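Hydrogenase 2 maturation peptidase (Thaumarchaeota archaeon SCGC AB-539-E09, PDB 5TTX) probably cleaves a C-terminal peptide from the precursor of a hydrogenase large subunit during maturation of the enzyme. Local coordinates at residues R18-D23 / R131-L137; K63-L67 / V154-L158; V86-D90 / I116-G121. All blocks are in the same frame, centred on the assembly; numbering follows the deposited sequence. Where two conformers were deposited one is given.

Interaction 1 (R18-D23 / R131-L137); sequences RLMGDD and RSLKPSL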
loop_
_atom_site.group_PDB
_atom_site.type_symbol
_atom_site.label_atom_id
_atom_site.label_comp_id
_atom_site.label_asym_id
_atom_site.label_seq_id
_atom_site.Cartn_x
_atom_site.Cartn_y
_atom_site.Cartn_z
ATOM N N ARG A 18 10.865 34.251 34.786
ATOM C CA ARG A 18 10.598 35.238 35.842
ATOM C C ARG A 18 11.759 36.185 36.105
ATOM O O ARG A 18 11.537 37.257 36.673
ATOM C CB ARG A 18 10.282 34.553 37.170
ATOM C CG ARG A 18 8.880 34.033 37.285
ATOM C CD ARG A 18 8.716 33.265 38.555
ATOM N NE ARG A 18 7.484 32.457 38.554
ATOM C CZ ARG A 18 6.307 32.906 38.988
ATOM N NH1 ARG A 18 6.194 34.152 39.446
ATOM N NH2 ARG A 18 5.244 32.111 38.997
ATOM N N LEU A 19 12.987 35.797 35.765
ATOM C CA LEU A 19 14.164 36.617 36.004
ATOM C C LEU A 19 14.428 37.611 34.882
ATOM O O LEU A 19 15.405 38.374 34.955
ATOM C CB LEU A 19 15.391 35.726 36.165
ATOM C CG LEU A 19 15.208 34.542 37.097
ATOM C CD1 LEU A 19 16.499 33.751 37.135
ATOM C CD2 LEU A 19 14.854 35.042 38.493
HETATM N N MSE A 20 13.600 37.602 33.843
HETATM C CA MSE A 20 13.818 38.464 32.691
HETATM C C MSE A 20 12.676 39.450 32.542
HETATM O O MSE A 20 12.084 39.574 31.472
HETATM C CB MSE A 20 13.979 37.631 31.416
HETATM C CG MSE A 20 15.138 36.686 31.502
HETATM SE SE MSE A 20 16.884 37.594 31.392
HETATM C CE MSE A 20 18.004 35.984 31.124
ATOM N N GLY A 21 12.359 40.133 33.627
ATOM C CA GLY A 21 11.457 41.264 33.520
ATOM C C GLY A 21 10.092 40.849 33.035
ATOM O O GLY A 21 9.430 39.989 33.625
ATOM N N ASP A 22 9.651 41.464 31.946
ATOM C CA ASP A 22 8.298 41.209 31.476
ATOM C C ASP A 22 8.140 39.837 30.810
ATOM O O ASP A 22 7.008 39.461 30.477
ATOM C CB ASP A 22 7.859 42.325 30.525
ATOM C CG ASP A 22 7.681 43.661 31.229
ATOM O OD1 ASP A 22 7.759 44.698 30.540
ATOM O OD2 ASP A 22 7.479 43.688 32.478
ATOM N N ASP A 23 9.215 39.060 30.631
ATOM C CA ASP A 23 9.018 37.667 30.234
ATOM C C ASP A 23 8.351 36.855 31.323
ATOM O O ASP A 23 7.936 35.721 31.061
ATOM C CB ASP A 23 10.340 36.996 29.865
ATOM C CG ASP A 23 10.146 35.793 28.958
ATOM O OD1 ASP A 23 9.314 35.904 28.026
ATOM O OD2 ASP A 23 10.827 34.752 29.144
ATOM N N ARG A 131 7.345 45.462 27.976
ATOM C CA ARG A 131 8.089 46.702 27.928
ATOM C C ARG A 131 9.572 46.414 27.885
ATOM O O ARG A 131 10.298 46.939 27.038
ATOM C CB ARG A 131 7.793 47.577 29.151
ATOM C CG ARG A 131 8.676 48.827 29.147
ATOM C CD ARG A 131 8.710 49.559 30.504
ATOM N NE ARG A 131 9.613 50.697 30.410
ATOM C CZ ARG A 131 9.975 51.478 31.437
ATOM N NH1 ARG A 131 9.509 51.250 32.650
ATOM N NH2 ARG A 131 10.811 52.493 31.236
ATOM N N SER A 132 10.030 45.567 28.793
ATOM C CA SER A 132 11.445 45.280 28.889
ATOM C C SER A 132 11.654 43.827 29.295
ATOM O O SER A 132 10.964 43.298 30.184
ATOM C CB SER A 132 12.098 46.230 29.904
ATOM O OG SER A 132 13.302 45.680 30.349
ATOM N N LEU A 133 12.619 43.199 28.628
ATOM C CA LEU A 133 13.064 41.837 28.904
ATOM C C LEU A 133 14.432 41.824 29.562
ATOM O O LEU A 133 15.043 40.757 29.701
ATOM C CB LEU A 133 13.097 41.020 27.606
ATOM C CG LEU A 133 11.745 40.986 26.871
ATOM C CD1 LEU A 133 11.867 40.535 25.377
ATOM C CD2 LEU A 133 10.710 40.135 27.644
ATOM N N LYS A 134 14.947 42.993 29.920
ATOM C CA LYS A 134 16.197 43.057 30.649
ATOM C C LYS A 134 16.063 42.272 31.957
ATOM O O LYS A 134 14.958 42.125 32.493
ATOM C CB LYS A 134 16.572 44.512 30.921
ATOM C CG LYS A 134 17.120 45.247 29.682
ATOM C CD LYS A 134 17.566 46.678 30.031
ATOM C CE LYS A 134 16.377 47.566 30.463
ATOM N NZ LYS A 134 15.299 47.785 29.423
ATOM N N PRO A 135 17.161 41.700 32.448
ATOM C CA PRO A 135 17.113 40.979 33.729
ATOM C C PRO A 135 16.498 41.819 34.841
ATOM O O PRO A 135 16.855 42.985 35.041
ATOM C CB PRO A 135 18.588 40.662 34.006
ATOM C CG PRO A 135 19.171 40.490 32.580
ATOM C CD PRO A 135 18.466 41.556 31.762
ATOM N N SER A 136 15.581 41.192 35.583
ATOM C CA SER A 136 14.718 41.840 36.560
ATOM C C SER A 136 13.764 40.812 37.152
ATOM O O SER A 136 13.248 39.954 36.429
ATOM C CB SER A 136 13.910 42.977 35.921
ATOM O OG SER A 136 13.067 43.604 36.877
ATOM N N LEU A 137 13.541 40.896 38.462
ATOM C CA LEU A 137 12.525 40.135 39.172
ATOM C C LEU A 137 11.138 40.735 39.016
ATOM O O LEU A 137 10.160 40.112 39.450
ATOM C CB LEU A 137 12.871 40.062 40.671
ATOM C CG LEU A 137 14.267 39.496 40.921
ATOM C CD1 LEU A 137 14.709 39.675 42.358
ATOM C CD2 LEU A 137 14.307 38.036 40.520
HETATM O O HOH W 1 10.663 37.318 39.621
#
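The carboxylate of Asp22 reaches into the start of 131-137 and meets two successive backbone amides with one oxygen. OD1 of Asp22 accepts from Arg131 N at 2.7 Å and from Ser132 N at 3.0 Å. The two amides approach differently: Arg131 N comes on the anti side, close to the carboxylate plane, while Ser132 N sits well above it. CG lies beside the backbone N of Asp22 (chi1 -68°), which directs the carboxylate at these amides. The backbone N of Asp22 completes the grip by donating to Ser132 O at 2.9 Å. OD2 has a partner in Ser140 N, so both carboxylate oxygens are used. Ser132 OG accepts from Lys134 N, an ST turn that shapes 131-137.

Further along, Met20 and Ser136 form a single backbone bridge. Ser136 N donates to Leu19 O, and Gly21 N donates to Ser136 O. Gly21 has a positive phi (63°), and a beta carbon there would run into the carbonyl oxygens of Ser132 and Lys134.

The apolar side chains lie round this polar core. Leu19 and Leu137 run side by side in the same direction, with their CD2 atoms 3.7 Å apart. Met20, a selenomethionine, crosses Pro135 obliquely and brings SE to 3.9 Å from Pro135 CG. Across the contact, CD2 of Leu133 packs 3.9 Å from CB of Asp23. A water joins Arg18 O and Leu137 O. The side chain of Arg18 leads away from the contact and forms salt bridges to Asp31 and Asp46.

The contact joins two surface loops. One links strand 10-15 to helix 25-34. The other runs from strand 122-128 to helix 141-158, whose Val143 touches Asp22. Asp23 and Leu133 both touch Ser69, at the end of strand 63-69.

Interaction 2 (K63-L67 / V154-L158); sequences KVIFL and VLEAL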
loop_
_atom_site.group_PDB
_atom_site.type_symbol
_atom_site.label_atom_id
_atom_site.label_comp_id
_atom_site.label_asym_id
_atom_site.label_seq_id
_atom_site.Cartn_x
_atom_site.Cartn_y
_atom_site.Cartn_z
ATOM N N LYS A 63 -8.438 20.942 27.154
ATOM C CA LYS A 63 -8.359 22.329 26.741
ATOM C C LYS A 63 -7.083 22.911 27.331
ATOM O O LYS A 63 -6.726 22.601 28.470
ATOM C CB LYS A 63 -9.618 23.092 27.178
ATOM C CG LYS A 63 -9.638 24.559 26.826
ATOM C CD LYS A 63 -10.972 25.168 27.192
ATOM C CE LYS A 63 -11.021 26.654 26.874
ATOM N NZ LYS A 63 -11.091 26.866 25.399
ATOM N N VAL A 64 -6.364 23.698 26.531
ATOM C CA VAL A 64 -5.116 24.325 26.955
ATOM C C VAL A 64 -5.165 25.803 26.620
ATOM O O VAL A 64 -5.613 26.191 25.533
ATOM C CB VAL A 64 -3.871 23.690 26.305
ATOM C CG1 VAL A 64 -2.639 24.341 26.859
ATOM C CG2 VAL A 64 -3.815 22.231 26.621
ATOM N N ILE A 65 -4.702 26.623 27.560
ATOM C CA ILE A 65 -4.487 28.054 27.373
ATOM C C ILE A 65 -3.036 28.341 27.721
ATOM O O ILE A 65 -2.602 28.060 28.847
ATOM C CB ILE A 65 -5.429 28.881 28.263
ATOM C CG1 ILE A 65 -6.879 28.556 27.938
ATOM C CG2 ILE A 65 -5.139 30.386 28.174
ATOM C CD1 ILE A 65 -7.870 29.347 28.815
ATOM N N PHE A 66 -2.285 28.889 26.764
ATOM C CA PHE A 66 -0.883 29.253 26.957
ATOM C C PHE A 66 -0.776 30.759 27.104
ATOM O O PHE A 66 -1.378 31.511 26.322
ATOM C CB PHE A 66 0.013 28.824 25.779
ATOM C CG PHE A 66 0.518 27.420 25.887
ATOM C CD1 PHE A 66 1.708 27.147 26.535
ATOM C CD2 PHE A 66 -0.206 26.356 25.339
ATOM C CE1 PHE A 66 2.171 25.834 26.654
ATOM C CE2 PHE A 66 0.259 25.050 25.439
ATOM C CZ PHE A 66 1.446 24.789 26.106
ATOM N N LEU A 67 0.022 31.190 28.076
ATOM C CA LEU A 67 0.309 32.602 28.296
ATOM C C LEU A 67 1.811 32.820 28.190
ATOM O O LEU A 67 2.601 32.099 28.823
ATOM C CB LEU A 67 -0.219 33.061 29.658
ATOM C CG LEU A 67 -1.739 32.904 29.826
ATOM C CD1 LEU A 67 -1.952 32.259 31.151
ATOM C CD2 LEU A 67 -2.436 34.235 29.807
ATOM N N VAL A 154 -8.691 34.691 30.481
ATOM C CA VAL A 154 -8.706 33.301 30.920
ATOM C C VAL A 154 -10.067 32.926 31.489
ATOM O O VAL A 154 -10.641 31.879 31.152
ATOM C CB VAL A 154 -7.591 33.068 31.947
ATOM C CG1 VAL A 154 -7.766 31.711 32.614
ATOM C CG2 VAL A 154 -6.258 33.178 31.265
ATOM N N LEU A 155 -10.603 33.760 32.379
ATOM C CA LEU A 155 -11.876 33.396 32.998
ATOM C C LEU A 155 -12.998 33.391 31.968
ATOM O O LEU A 155 -13.878 32.529 32.028
ATOM C CB LEU A 155 -12.200 34.337 34.163
ATOM C CG LEU A 155 -11.319 34.249 35.423
ATOM C CD1 LEU A 155 -11.751 35.267 36.504
ATOM C CD2 LEU A 155 -11.327 32.846 36.018
ATOM N N GLU A 156 -12.965 34.305 30.993
ATOM C CA GLU A 156 -14.030 34.318 29.996
ATOM C C GLU A 156 -13.944 33.102 29.098
ATOM O O GLU A 156 -14.967 32.485 28.784
ATOM C CB GLU A 156 -13.976 35.565 29.143
ATOM C CG GLU A 156 -14.264 36.838 29.882
ATOM C CD GLU A 156 -13.837 38.045 29.074
ATOM O OE1 GLU A 156 -14.077 39.181 29.540
ATOM O OE2 GLU A 156 -13.269 37.844 27.973
ATOM N N ALA A 157 -12.726 32.755 28.676
ATOM C CA ALA A 157 -12.517 31.580 27.847
ATOM C C ALA A 157 -13.085 30.332 28.494
ATOM O O ALA A 157 -13.563 29.437 27.795
ATOM C CB ALA A 157 -11.023 31.386 27.590
ATOM N N LEU A 158 -13.048 30.260 29.820
ATOM C CA LEU A 158 -13.488 29.095 30.568
ATOM C C LEU A 158 -14.918 29.209 31.075
ATOM O O LEU A 158 -15.416 28.264 31.696
ATOM C CB LEU A 158 -12.541 28.849 31.750
ATOM C CG LEU A 158 -11.100 28.526 31.356
ATOM C CD1 LEU A 158 -10.181 28.382 32.576
ATOM C CD2 LEU A 158 -11.102 27.251 30.524
HETATM O O HOH W 2 -13.032 29.120 25.062
#
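Ile65 pushes its CD1 methyl against the helix, where Ala157 and Leu158 make a shallow hollow. CD1 of Ile65 lies 3.9 Å from CB of Ala157 and 4.2 Å from CG of Leu158. Ala157 has just one methyl to offer, so the helix surface dips there and the longer branch of Ile65 fits against it. That branch sits beside the backbone N (chi1 -59°), while CG2 lies anti to it and turns to the other neighbour, Val154. The CG2 atoms of Ile65 and Val154 are 4.3 Å apart. CG2 of Val154 stands as a small bump between two side chains of the strand, because CD2 of Leu67 also comes to 4.2 Å from it.

Lys63, Ile65 and Leu67 alternate along the strand and point to this side. Val64 and Phe66 point to the other, where Phe66 packs on Met99 of the second subunit. This is the layered alpha/beta packing of the hydrogenase maturation protease fold. Strand 63-69 lies in the middle of the mixed sheet, and helix 141-158 runs nearly antiparallel to it (165°). The axes are 10.6 Å apart, and side chains span the gap without a direct hydrogen bond between the segments. Helix 25-34 shares this face, with Val29 touching Leu67 and Leu33 touching Val154.

At the Lys63 end of the contact, Lys63 lays its extended chain across Leu158. CE of Lys63 is 3.7 Å from CD2 of Leu158, so the aliphatic part of the lysine continues the apolar surface. The chain bends only at its last torsion (chi4 72°). NZ then meets a water that donates to Ala157 O, and it has a long, weak ion pair with Glu122.

Interaction 3 (V86-D90 / I116-G121); sequences VRGLD and IGVLPG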
loop_
_atom_site.group_PDB
_atom_site.type_symbol
_atom_site.label_atom_id
_atom_site.label_comp_id
_atom_site.label_asym_id
_atom_site.label_seq_id
_atom_site.Cartn_x
_atom_site.Cartn_y
_atom_site.Cartn_z
ATOM N N VAL A 86 -5.484 22.624 15.884
ATOM C CA VAL A 86 -4.591 21.466 15.857
ATOM C C VAL A 86 -5.152 20.328 15.000
ATOM O O VAL A 86 -4.388 19.618 14.339
ATOM C CB VAL A 86 -4.265 20.996 17.285
ATOM C CG1 VAL A 86 -3.292 19.815 17.245
ATOM C CG2 VAL A 86 -3.648 22.135 18.084
ATOM N N ARG A 87 -6.471 20.108 14.987
ATOM C CA ARG A 87 -6.987 19.065 14.098
ATOM C C ARG A 87 -6.719 19.429 12.642
ATOM O O ARG A 87 -6.313 18.578 11.848
ATOM C CB ARG A 87 -8.482 18.794 14.340
ATOM C CG ARG A 87 -8.829 18.006 15.659
ATOM C CD ARG A 87 -8.316 16.510 15.783
ATOM N NE ARG A 87 -6.892 16.346 16.146
ATOM C CZ ARG A 87 -6.351 16.508 17.369
ATOM N NH1 ARG A 87 -5.049 16.324 17.553
ATOM N NH2 ARG A 87 -7.075 16.875 18.414
ATOM N N GLY A 88 -6.880 20.705 12.288
ATOM C CA GLY A 88 -6.470 21.148 10.967
ATOM C C GLY A 88 -5.004 20.860 10.702
ATOM O O GLY A 88 -4.634 20.424 9.607
ATOM N N LEU A 89 -4.161 21.058 11.718
ATOM C CA LEU A 89 -2.729 20.849 11.544
ATOM C C LEU A 89 -2.393 19.379 11.283
ATOM O O LEU A 89 -1.525 19.090 10.451
ATOM C CB LEU A 89 -1.980 21.377 12.760
ATOM C CG LEU A 89 -0.485 21.080 12.857
ATOM C CD1 LEU A 89 0.283 21.707 11.696
ATOM C CD2 LEU A 89 0.058 21.559 14.214
ATOM N N ASP A 90 -3.066 18.440 11.969
ATOM C CA ASP A 90 -2.929 17.020 11.626
ATOM C C ASP A 90 -3.166 16.796 10.143
ATOM O O ASP A 90 -2.346 16.181 9.446
ATOM C CB ASP A 90 -3.929 16.158 12.397
ATOM C CG ASP A 90 -3.755 16.240 13.890
ATOM O OD1 ASP A 90 -2.987 17.105 14.344
ATOM O OD2 ASP A 90 -4.393 15.438 14.610
ATOM N N ILE A 116 1.655 15.844 17.754
ATOM C CA ILE A 116 0.533 16.710 17.394
ATOM C C ILE A 116 -0.798 15.976 17.547
ATOM O O ILE A 116 -1.802 16.558 17.972
ATOM C CB ILE A 116 0.743 17.240 15.959
ATOM C CG1 ILE A 116 2.061 17.990 15.878
ATOM C CG2 ILE A 116 -0.336 18.178 15.543
ATOM C CD1 ILE A 116 2.132 19.158 16.828
ATOM N N GLY A 117 -0.817 14.678 17.232
ATOM C CA GLY A 117 -2.043 13.893 17.237
ATOM C C GLY A 117 -2.734 13.763 18.587
ATOM O O GLY A 117 -3.914 13.380 18.629
ATOM N N VAL A 118 -2.041 14.065 19.689
ATOM C CA VAL A 118 -2.625 13.942 21.020
ATOM C C VAL A 118 -2.769 15.273 21.746
ATOM O O VAL A 118 -3.378 15.300 22.827
ATOM C CB VAL A 118 -1.840 12.950 21.905
ATOM C CG1 VAL A 118 -1.852 11.546 21.309
ATOM C CG2 VAL A 118 -0.442 13.435 22.110
ATOM N N LEU A 119 -2.226 16.377 21.218
ATOM C CA LEU A 119 -2.584 17.690 21.741
ATOM C C LEU A 119 -4.103 17.829 21.708
ATOM O O LEU A 119 -4.755 17.193 20.880
ATOM C CB LEU A 119 -1.966 18.818 20.913
ATOM C CG LEU A 119 -0.449 19.007 20.812
ATOM C CD1 LEU A 119 -0.085 20.332 20.074
ATOM C CD2 LEU A 119 0.205 18.939 22.184
ATOM N N PRO A 120 -4.695 18.486 22.697
ATOM C CA PRO A 120 -6.147 18.656 22.695
ATOM C C PRO A 120 -6.565 19.629 21.614
ATOM O O PRO A 120 -5.830 20.555 21.264
ATOM C CB PRO A 120 -6.447 19.208 24.095
ATOM C CG PRO A 120 -5.142 19.715 24.608
ATOM C CD PRO A 120 -4.085 18.871 23.983
ATOM N N GLY A 121 -7.765 19.398 21.076
ATOM C CA GLY A 121 -8.288 20.214 19.994
ATOM C C GLY A 121 -8.538 21.662 20.362
ATOM O O GLY A 121 -8.648 22.503 19.463
#
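Ile116 fills the angle between Val86 and Leu89 with its CG2 methyl. CG2 of Ile116 is 3.8 Å from CG1 of Val86 and 3.7 Å from CD2 of Leu89. The side chains of Leu89 and Ile116 cross at about a right angle. CG1 of Val86 also rests on CB of Leu119 at 4.0 Å. The three contacts together form a small apolar patch under the first turn of helix 86-98.

Above this patch lies the guanidinium of Arg87, its edge turned to the backbone of the turn. NH1 and NH2 of Arg87 both donate to Leu119 O, weakly, NH2 at 3.4 Å. Ile116 O also lies at the edge of the group, but the angle there is too poor for a hydrogen bond. The arginine chain bends at chi2 (-65°) and again at chi3 (79°), which brings its end round to the backbone of 116-121.

Asp90, one turn on, sets the arginine and also touches the turn, its OD1 against CG2 of Ile116. OD2 of Asp90 accepts from NE and from NH1 of Arg87, each at 3.1 Å, in a side-on salt bridge. Both nitrogens come from the same face of the carboxylate. OD2 lies in the guanidinium plane, so the grip fixes how the arginine is turned. An alanine here removes the carboxylate, and Arg87, without its charged mate, would probably be free to turn away from its weak bonds to Leu119 O.

The segment 116-121 presents its carbonyls through a type I turn from Ile116 to Leu119. Behind the patch, Leu119 packs on Val54 and Leu58 of helix 54-58. Leu89 meets Leu89 of the second subunit, and Ile116 meets its Leu96. The contact thus closes the base of a helical hairpin, formed by helices 86-98 and 107-116, that takes part in subunit pairing.

From the N terminus, the loop 18-23 comes first and waits for its partner until 131-137. Strand segment 63-67 follows and finds its partner last, at 154-158. Interactions 1 and 2 therefore cross along the chain. Between them 86-90 and 116-121 meet, so interaction 3 closes the shortest loop and is nested inside both others. Interaction 1 joins two loops at one end of the molecule. Interaction 2 joins the central sheet to the C-terminal helix. Interaction 3, across the chain's centre from interaction 1, ties the start of helix 86-98 to the loop between helix 107-116 and strand 122-128. Interactions 2 and 3 touch where Val64 packs on Pro120; their centres are about 17 Å apart.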